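Local coordinates for protein glycoside Hydrolase (Bacteroides uniformis, PDB 5T99) that probably hydrolyses terminal beta-galactosidic linkages of agarose-derived oligosaccharides as a family 2 glycoside hydrolase, and binds the inhibitor galacto-isofagomine in its active-site pocket, at residues V325-D330 with L357-R362; R332-M337 with M363-L368. One frame throughout, in Å; residues are numbered along the deposited sequence.

Contact 1 (V325-D330 with L357-R362)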
loop_
_atom_site.group_PDB
_atom_site.type_symbol
_atom_site.label_atom_id
_atom_site.label_comp_id
_atom_site.label_asym_id
_atom_site.label_seq_id
_atom_site.Cartn_x
_atom_site.Cartn_y
_atom_site.Cartn_z
ATOM N N VAL A 325 -7.892 5.786 5.082
ATOM C CA VAL A 325 -8.029 4.469 4.461
ATOM C C VAL A 325 -9.217 4.473 3.513
ATOM O O VAL A 325 -10.321 4.871 3.884
ATOM C CB VAL A 325 -8.198 3.318 5.483
ATOM C CG1 VAL A 325 -8.540 2.000 4.783
ATOM C CG2 VAL A 325 -6.920 3.133 6.275
ATOM N N ASN A 326 -8.966 4.051 2.279
ATOM C CA ASN A 326 -10.019 3.852 1.302
ATOM C C ASN A 326 -9.713 2.591 0.499
ATOM O O ASN A 326 -8.734 2.531 -0.238
ATOM C CB ASN A 326 -10.138 5.076 0.397
ATOM C CG ASN A 326 -11.293 4.968 -0.577
ATOM O OD1 ASN A 326 -11.288 4.128 -1.495
ATOM N ND2 ASN A 326 -12.287 5.831 -0.399
ATOM N N VAL A 327 -10.593 1.606 0.620
ATOM C CA VAL A 327 -10.366 0.270 0.057
ATOM C C VAL A 327 -10.191 0.327 -1.463
ATOM O O VAL A 327 -9.256 -0.266 -2.000
ATOM C CB VAL A 327 -11.513 -0.710 0.456
ATOM C CG1 VAL A 327 -11.369 -2.061 -0.251
ATOM C CG2 VAL A 327 -11.549 -0.892 1.968
ATOM N N ARG A 328 -11.086 1.035 -2.150
ATOM C CA ARG A 328 -11.006 1.140 -3.615
ATOM C C ARG A 328 -9.725 1.813 -4.098
ATOM O O ARG A 328 -9.111 1.343 -5.062
ATOM C CB ARG A 328 -12.235 1.833 -4.210
ATOM C CG ARG A 328 -12.194 2.032 -5.732
ATOM C CD ARG A 328 -11.917 0.754 -6.537
ATOM N NE ARG A 328 -11.517 1.059 -7.913
ATOM C CZ ARG A 328 -10.927 0.217 -8.767
ATOM N NH1 ARG A 328 -10.620 -1.035 -8.424
ATOM N NH2 ARG A 328 -10.617 0.644 -9.989
ATOM N N ALA A 329 -9.308 2.886 -3.429
ATOM C CA ALA A 329 -8.036 3.544 -3.768
ATOM C C ALA A 329 -6.868 2.560 -3.733
ATOM O O ALA A 329 -6.072 2.511 -4.669
ATOM C CB ALA A 329 -7.762 4.712 -2.823
ATOM N N ASP A 330 -6.786 1.777 -2.651
ATOM C CA ASP A 330 -5.737 0.745 -2.505
ATOM C C ASP A 330 -5.881 -0.361 -3.552
ATOM O O ASP A 330 -4.894 -0.747 -4.173
ATOM C CB ASP A 330 -5.726 0.122 -1.093
ATOM C CG ASP A 330 -5.018 0.989 -0.046
ATOM O OD1 ASP A 330 -4.356 1.975 -0.378
ATOM O OD2 ASP A 330 -5.106 0.657 1.145
ATOM N N LEU A 357 -3.545 -4.937 3.542
ATOM C CA LEU A 357 -3.097 -6.340 3.620
ATOM C C LEU A 357 -4.192 -7.328 3.247
ATOM O O LEU A 357 -3.894 -8.363 2.643
ATOM C CB LEU A 357 -2.521 -6.674 5.003
ATOM C CG LEU A 357 -1.240 -5.896 5.331
ATOM C CD1 LEU A 357 -0.827 -6.128 6.765
ATOM C CD2 LEU A 357 -0.092 -6.254 4.398
ATOM N N ASP A 358 -5.448 -7.011 3.580
ATOM C CA ASP A 358 -6.572 -7.825 3.113
ATOM C C ASP A 358 -6.600 -7.870 1.592
ATOM O O ASP A 358 -6.858 -8.920 1.018
ATOM C CB ASP A 358 -7.920 -7.332 3.655
ATOM C CG ASP A 358 -8.085 -7.588 5.140
ATOM O OD1 ASP A 358 -7.461 -8.537 5.673
ATOM O OD2 ASP A 358 -8.848 -6.834 5.783
ATOM N N LEU A 359 -6.294 -6.752 0.936
ATOM C CA LEU A 359 -6.253 -6.713 -0.527
ATOM C C LEU A 359 -5.127 -7.564 -1.076
ATOM O O LEU A 359 -5.332 -8.335 -2.016
ATOM C CB LEU A 359 -6.164 -5.269 -1.046
ATOM C CG LEU A 359 -7.450 -4.445 -0.846
ATOM C CD1 LEU A 359 -7.194 -2.957 -1.056
ATOM C CD2 LEU A 359 -8.536 -4.921 -1.796
ATOM N N CYS A 360 -3.944 -7.444 -0.481
ATOM C CA CYS A 360 -2.787 -8.259 -0.885
ATOM C C CYS A 360 -3.104 -9.743 -0.776
ATOM O O CYS A 360 -2.808 -10.500 -1.699
ATOM C CB CYS A 360 -1.537 -7.924 -0.047
ATOM S SG CYS A 360 -0.853 -6.267 -0.338
ATOM N N ASP A 361 -3.718 -10.143 0.340
ATOM C CA ASP A 361 -4.230 -11.513 0.521
ATOM C C ASP A 361 -5.146 -11.918 -0.653
ATOM O O ASP A 361 -4.898 -12.929 -1.325
ATOM C CB ASP A 361 -5.031 -11.656 1.829
ATOM C CG ASP A 361 -4.184 -11.515 3.092
ATOM O OD1 ASP A 361 -2.951 -11.630 3.040
ATOM O OD2 ASP A 361 -4.783 -11.304 4.173
ATOM N N ARG A 362 -6.189 -11.114 -0.879
ATOM C CA ARG A 362 -7.176 -11.352 -1.944
ATOM C C ARG A 362 -6.609 -11.327 -3.363
ATOM O O ARG A 362 -7.126 -12.014 -4.235
ATOM C CB ARG A 362 -8.323 -10.342 -1.851
ATOM C CG ARG A 362 -9.603 -10.932 -1.290
ATOM C CD ARG A 362 -10.621 -9.874 -0.877
ATOM N NE ARG A 362 -10.601 -8.664 -1.699
ATOM C CZ ARG A 362 -11.191 -8.536 -2.883
ATOM N NH1 ARG A 362 -11.109 -7.383 -3.534
ATOM N NH2 ARG A 362 -11.846 -9.559 -3.425
#
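Leu359 reaches from helix 354-363 onto the first turn of helix 327-339, where it meets Asp330 and Val327; the two are successive outer helices of the TIM barrel in this family 2 glycoside hydrolase. The tight part is a single methyl group. Leu359 CD1 sits 3.4 Å from Asp330 CB and 3.5 Å from the carbonyl oxygen Val327 O, so it fills the groove between residues one turn apart. A chi1 of -70° places CG of Leu359 anti to its own carbonyl carbon and, with the CB pointing toward helix 327-339, lets CD1 reach the turn, while the closest CA atoms, those of Asp330 and Leu359, stay 7.7 Å apart. Asp330 offers its methylene to this packing and turns its carboxylate elsewhere: OD1 is hydrogen-bonded to Asn318 ND2, which satisfies that oxygen of a buried carboxylate.

The other branch of Leu359 marks the loose side. Its CD2 is 4.3 Å from CG1 of Val327, a residue exposed to solvent. No hydrogen bond joins the two segments. Just before the touching turn, the start of helix 327-339 is closed by Asn326 as N-cap, its ND2 being held by Lys728 O. Asn326 OD1 takes a bond of 3.0 Å from Ala329 N, nearly straight at 167°, with the donor tilted 24° from the carbonyl plane.

Contact 2 (R332-M337 with M363-L368)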
loop_
_atom_site.group_PDB
_atom_site.type_symbol
_atom_site.label_atom_id
_atom_site.label_comp_id
_atom_site.label_asym_id
_atom_site.label_seq_id
_atom_site.Cartn_x
_atom_site.Cartn_y
_atom_site.Cartn_z
ATOM N N ARG A 332 -7.250 -0.264 -6.558
ATOM C CA ARG A 332 -6.817 0.311 -7.833
ATOM C C ARG A 332 -5.294 0.369 -7.941
ATOM O O ARG A 332 -4.712 -0.085 -8.941
ATOM C CB ARG A 332 -7.405 1.710 -8.001
ATOM C CG ARG A 332 -6.937 2.463 -9.231
ATOM C CD ARG A 332 -7.712 3.753 -9.363
ATOM N NE ARG A 332 -7.217 4.595 -10.442
ATOM C CZ ARG A 332 -6.293 5.551 -10.329
ATOM N NH1 ARG A 332 -5.685 5.823 -9.168
ATOM N NH2 ARG A 332 -5.975 6.259 -11.409
ATOM N N LYS A 333 -4.660 0.917 -6.911
ATOM C CA LYS A 333 -3.193 0.974 -6.843
ATOM C C LYS A 333 -2.563 -0.410 -7.022
ATOM O O LYS A 333 -1.681 -0.580 -7.833
ATOM C CB LYS A 333 -2.748 1.610 -5.525
ATOM C CG LYS A 333 -1.253 1.836 -5.417
ATOM C CD LYS A 333 -0.908 2.887 -4.374
ATOM C CE LYS A 333 -1.296 2.466 -2.968
ATOM N NZ LYS A 333 -0.990 3.551 -1.991
ATOM N N LEU A 334 -3.059 -1.403 -6.301
ATOM C CA LEU A 334 -2.536 -2.768 -6.416
ATOM C C LEU A 334 -2.831 -3.409 -7.776
ATOM O O LEU A 334 -1.965 -4.101 -8.331
ATOM C CB LEU A 334 -3.051 -3.642 -5.261
ATOM C CG LEU A 334 -2.546 -3.198 -3.877
ATOM C CD1 LEU A 334 -3.214 -3.996 -2.781
ATOM C CD2 LEU A 334 -1.035 -3.344 -3.765
ATOM N N GLN A 335 -4.025 -3.154 -8.320
ATOM C CA GLN A 335 -4.393 -3.644 -9.657
ATOM C C GLN A 335 -3.465 -3.106 -10.752
ATOM O O GLN A 335 -3.026 -3.854 -11.640
ATOM C CB GLN A 335 -5.823 -3.252 -9.997
ATOM C CG GLN A 335 -6.876 -4.076 -9.285
ATOM C CD GLN A 335 -8.282 -3.555 -9.525
ATOM O OE1 GLN A 335 -8.482 -2.378 -9.853
ATOM N NE2 GLN A 335 -9.269 -4.430 -9.357
ATOM N N ILE A 336 -3.177 -1.809 -10.675
ATOM C CA ILE A 336 -2.263 -1.165 -11.628
ATOM C C ILE A 336 -0.866 -1.770 -11.489
ATOM O O ILE A 336 -0.238 -2.119 -12.490
ATOM C CB ILE A 336 -2.302 0.380 -11.498
ATOM C CG1 ILE A 336 -3.631 0.898 -12.079
ATOM C CG2 ILE A 336 -1.133 1.043 -12.212
ATOM C CD1 ILE A 336 -3.980 2.316 -11.681
ATOM N N MET A 337 -0.408 -1.954 -10.257
ATOM C CA MET A 337 0.858 -2.666 -10.034
ATOM C C MET A 337 0.842 -4.100 -10.617
ATOM O O MET A 337 1.808 -4.497 -11.285
ATOM C CB MET A 337 1.248 -2.641 -8.552
ATOM C CG MET A 337 1.599 -1.254 -8.029
ATOM S SD MET A 337 3.133 -0.583 -8.722
ATOM C CE MET A 337 2.514 0.397 -10.090
ATOM N N MET A 363 -5.557 -10.542 -3.585
ATOM C CA MET A 363 -4.965 -10.355 -4.928
ATOM C C MET A 363 -3.672 -11.157 -5.178
ATOM O O MET A 363 -3.049 -11.022 -6.238
ATOM C CB MET A 363 -4.737 -8.857 -5.179
ATOM C CG MET A 363 -6.036 -8.053 -5.272
ATOM S SD MET A 363 -5.812 -6.265 -5.168
ATOM C CE MET A 363 -5.004 -5.975 -6.734
ATOM N N GLY A 364 -3.260 -11.969 -4.201
ATOM C CA GLY A 364 -2.156 -12.898 -4.379
ATOM C C GLY A 364 -0.767 -12.301 -4.383
ATOM O O GLY A 364 0.146 -12.874 -4.974
ATOM N N LEU A 365 -0.590 -11.176 -3.708
ATOM C CA LEU A 365 0.709 -10.518 -3.633
ATOM C C LEU A 365 1.428 -10.901 -2.344
ATOM O O LEU A 365 0.808 -10.959 -1.288
ATOM C CB LEU A 365 0.526 -9.002 -3.655
ATOM C CG LEU A 365 -0.074 -8.401 -4.927
ATOM C CD1 LEU A 365 -0.425 -6.941 -4.671
ATOM C CD2 LEU A 365 0.877 -8.521 -6.112
ATOM N N VAL A 366 2.739 -11.134 -2.420
ATOM C CA VAL A 366 3.525 -11.412 -1.222
ATOM C C VAL A 366 4.033 -10.094 -0.667
ATOM O O VAL A 366 4.314 -9.169 -1.431
ATOM C CB VAL A 366 4.633 -12.468 -1.444
ATOM C CG1 VAL A 366 3.984 -13.812 -1.742
ATOM C CG2 VAL A 366 5.618 -12.097 -2.548
ATOM N N VAL A 367 4.117 -10.001 0.659
ATOM C CA VAL A 367 4.392 -8.755 1.349
ATOM C C VAL A 367 5.538 -8.852 2.372
ATOM O O VAL A 367 5.586 -9.779 3.182
ATOM C CB VAL A 367 3.129 -8.236 2.056
ATOM C CG1 VAL A 367 3.422 -6.954 2.831
ATOM C CG2 VAL A 367 2.009 -8.001 1.046
ATOM N N LEU A 368 6.438 -7.863 2.318
ATOM C CA LEU A 368 7.423 -7.600 3.358
ATOM C C LEU A 368 6.851 -6.507 4.251
ATOM O O LEU A 368 6.732 -5.354 3.833
ATOM C CB LEU A 368 8.746 -7.149 2.751
ATOM C CG LEU A 368 9.627 -8.232 2.123
ATOM C CD1 LEU A 368 8.868 -9.038 1.085
ATOM C CD2 LEU A 368 10.890 -7.627 1.515
#
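Met363 lays its thioether end against the flank of helix 327-339, over Leu334 and Gln335. Its chain leaves the backbone with CG anti to the carbonyl carbon, runs extended through chi2 and then bends at the sulfur (chi3 70°), and this last turn brings CE onto the helix surface. The methyl lies 3.4 Å from Leu334 CB and equally 3.4 Å from the backbone atom Gln335 N, while SD follows at 3.8 Å from Leu334 CB. Gln335 completes the seat from the side: its CG is 3.7 Å from Met363 CE, and the two chains cross at about a right angle. Although the CB of Gln335 points away from Met363, its aliphatic part still touches the methyl; the amide beyond is directed back along the helix, where OE1 accepts a hydrogen bond from Arg328 NH1.

Between Met363 and Leu365 the chain leaves helix 354-363 and heads into strand 366-370 of the parallel barrel sheet, a helix-to-strand connection of the TIM barrel. The turn is a Schellman motif in which Gly364 takes positive phi (75°), and it separates Met363 from Leu365, yet both side chains return to the same helix.

Leu334 has two distinct partners as a result. Its CB and CD1 lie by the sulfur end of Met363, whereas CD2 meets Leu365 CD1 at 3.8 Å, with the leucines slanting across each other. Ile345 of strand 344-346 touches both leucines, and Phe356 also packs against Leu334.

Contacts 1 and 2 lie with their centres about 8 Å apart and alternate along the chain: 325-330, 332-337, 357-362, then 363-368. Both use helix 327-339, contact 1 its first turn and contact 2 the turns that follow, while the opposing side changes from helix 354-363 to its exit into strand 366-370. Packing of Leu359 CB on Leu334 CD1, 3.7 Å apart, makes the two interfaces continuous, and a probable hydrogen bond from Leu365 N to Cys360 O spans the helix end. Together they join two adjacent outer helices of the barrel and the start of the strand that follows the second, within the domain whose sheet also carries residues of the galacto-isofagomine pocket, such as Asn416 and Glu494.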